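Side-chain contact in putative acetyl/propionyl-CoA carboxylase, alpha subunit (Methylibium petroleiphilum, PDB 2O1Q), which is of unproven function but is a zinc-binding cupin that may act as an acetylacetone dioxygenase: residues A47-P52 with M115-P120. Numbering follows the deposited sequence.
Sequences AIFDCP and MSFLGP
Met-115, a selenomethionine, pairs with Ala-47 through both of its backbone polar groups. Its N donates to Ala-47 O at 2.9 Å and its O accepts from Ala-47 N at 3.0 Å, closing the small ring of an antiparallel hydrogen-bonded pair; both bonds are nearly straight, and the CA atoms of Met-115 and Ala-47 lie 5.6 Å apart. From there the Met-115 side chain runs out fully extended, with CG anti to the backbone N (chi1 -169°), and leads away from the neighbouring strand toward His-62, a zinc ligand. Ser-116 points off the other face of the sheet. Phe-117 returns to the face of Met-115. With chi1 at -51° its ring swings back along its own strand, and Met-115 CG sits 3.5 Å above one ring face, offset toward the rim. The far end of this ring reaches across to Phe-49: Phe-117 CZ is 4.3 Å from Phe-49 CE1, which meets the Phe-117 ring at its edge. The two ring planes stand nearly perpendicular, and Ala-47 CB lies on the same face of the sheet as both. Trp-45 stacks on Phe-117 and Phe-113 on Phe-49, extending the aromatic layer. Ala-47, Phe-49, Met-115 and Phe-117 thus line one face of an antiparallel sheet, the face turned to the interior of a cupin beta-barrel, beside its histidine-bound zinc.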
loop_
_atom_site.group_PDB
_atom_site.type_symbol
_atom_site.label_atom_id
_atom_site.label_comp_id
_atom_site.label_asym_id
_atom_site.label_seq_id
_atom_site.Cartn_x
_atom_site.Cartn_y
_atom_site.Cartn_z
ATOM N N ALA A 47 12.244 -6.017 -9.380
ATOM C CA ALA A 47 13.491 -6.459 -9.964
ATOM C C ALA A 47 13.266 -7.746 -10.686
ATOM O O ALA A 47 12.229 -8.458 -10.442
ATOM C CB ALA A 47 14.574 -6.602 -8.846
ATOM N N ILE A 48 14.208 -8.080 -11.590
ATOM C CA ILE A 48 14.231 -9.401 -12.250
ATOM C C ILE A 48 15.582 -10.029 -11.984
ATOM O O ILE A 48 16.571 -9.316 -11.740
ATOM C CB ILE A 48 13.885 -9.315 -13.762
ATOM C CG1 ILE A 48 13.701 -10.681 -14.360
ATOM C CG2 ILE A 48 14.896 -8.402 -14.443
ATOM C CD1 ILE A 48 12.948 -10.664 -15.734
ATOM N N PHE A 49 15.560 -11.341 -11.819
ATOM C CA PHE A 49 16.710 -12.141 -11.429
ATOM C C PHE A 49 16.967 -13.273 -12.399
ATOM O O PHE A 49 16.029 -13.911 -12.882
ATOM C CB PHE A 49 16.479 -12.740 -10.048
ATOM C CG PHE A 49 16.202 -11.698 -8.965
ATOM C CD1 PHE A 49 14.944 -11.181 -8.799
ATOM C CD2 PHE A 49 17.226 -11.203 -8.160
ATOM C CE1 PHE A 49 14.686 -10.254 -7.837
ATOM C CE2 PHE A 49 16.954 -10.277 -7.198
ATOM C CZ PHE A 49 15.711 -9.782 -7.052
ATOM N N ASP A 50 18.248 -13.516 -12.585
ATOM C CA ASP A 50 18.781 -14.575 -13.450
ATOM C C ASP A 50 19.583 -15.459 -12.517
ATOM O O ASP A 50 20.597 -15.037 -11.977
ATOM C CB ASP A 50 19.673 -13.975 -14.527
ATOM C CG ASP A 50 20.230 -15.020 -15.452
ATOM O OD1 ASP A 50 19.443 -15.866 -15.907
ATOM O OD2 ASP A 50 21.429 -14.996 -15.712
ATOM N N CYS A 51 19.147 -16.698 -12.345
ATOM C CA CYS A 51 19.637 -17.521 -11.278
ATOM C C CYS A 51 20.129 -18.827 -11.818
ATOM O O CYS A 51 19.340 -19.638 -12.283
ATOM C CB CYS A 51 18.527 -17.787 -10.293
ATOM S SG CYS A 51 17.646 -16.390 -9.602
ATOM N N PRO A 52 21.436 -19.049 -11.741
ATOM C CA PRO A 52 22.009 -20.289 -12.220
ATOM C C PRO A 52 21.471 -21.475 -11.457
ATOM O O PRO A 52 21.095 -21.320 -10.335
ATOM C CB PRO A 52 23.491 -20.120 -11.946
ATOM C CG PRO A 52 23.645 -18.653 -11.994
ATOM C CD PRO A 52 22.498 -18.132 -11.340
HETATM N N MSE A 115 10.015 -10.111 -9.641
HETATM C CA MSE A 115 9.374 -9.959 -8.370
HETATM C C MSE A 115 9.223 -8.539 -7.955
HETATM O O MSE A 115 10.123 -7.702 -8.136
HETATM C CB MSE A 115 10.111 -10.760 -7.291
HETATM C CG MSE A 115 9.375 -10.853 -6.013
HETATM SE SE MSE A 115 10.013 -12.398 -4.962
HETATM C CE MSE A 115 8.672 -12.064 -3.550
ATOM N N SER A 116 8.077 -8.276 -7.349
ATOM C CA SER A 116 7.777 -7.013 -6.747
ATOM C C SER A 116 7.695 -7.275 -5.243
ATOM O O SER A 116 7.280 -8.346 -4.794
ATOM C CB SER A 116 6.488 -6.454 -7.328
ATOM O OG SER A 116 6.433 -5.048 -7.179
ATOM N N PHE A 117 8.163 -6.288 -4.494
ATOM C CA PHE A 117 8.251 -6.314 -3.033
ATOM C C PHE A 117 7.655 -5.077 -2.430
ATOM O O PHE A 117 8.005 -3.973 -2.829
ATOM C CB PHE A 117 9.704 -6.346 -2.586
ATOM C CG PHE A 117 10.552 -7.433 -3.243
ATOM C CD1 PHE A 117 11.233 -7.166 -4.429
ATOM C CD2 PHE A 117 10.730 -8.659 -2.629
ATOM C CE1 PHE A 117 12.003 -8.143 -5.040
ATOM C CE2 PHE A 117 11.503 -9.694 -3.252
ATOM C CZ PHE A 117 12.191 -9.403 -4.408
ATOM N N LEU A 118 6.788 -5.248 -1.444
ATOM C CA LEU A 118 6.312 -4.125 -0.666
ATOM C C LEU A 118 7.121 -4.179 0.602
ATOM O O LEU A 118 7.021 -5.100 1.429
ATOM C CB LEU A 118 4.806 -4.171 -0.382
ATOM C CG LEU A 118 4.247 -3.067 0.536
ATOM C CD1 LEU A 118 4.642 -1.687 0.076
ATOM C CD2 LEU A 118 2.773 -3.194 0.639
ATOM N N GLY A 119 8.017 -3.238 0.707
ATOM C CA GLY A 119 8.860 -3.079 1.854
ATOM C C GLY A 119 10.099 -3.966 1.789
ATOM O O GLY A 119 10.418 -4.602 0.768
ATOM N N PRO A 120 10.911 -3.907 2.849
ATOM C CA PRO A 120 12.197 -4.637 2.793
ATOM C C PRO A 120 12.171 -6.100 3.091
ATOM O O PRO A 120 11.136 -6.666 3.425
ATOM C CB PRO A 120 13.030 -3.943 3.877
ATOM C CG PRO A 120 12.025 -3.370 4.872
ATOM C CD PRO A 120 10.813 -3.004 4.019
#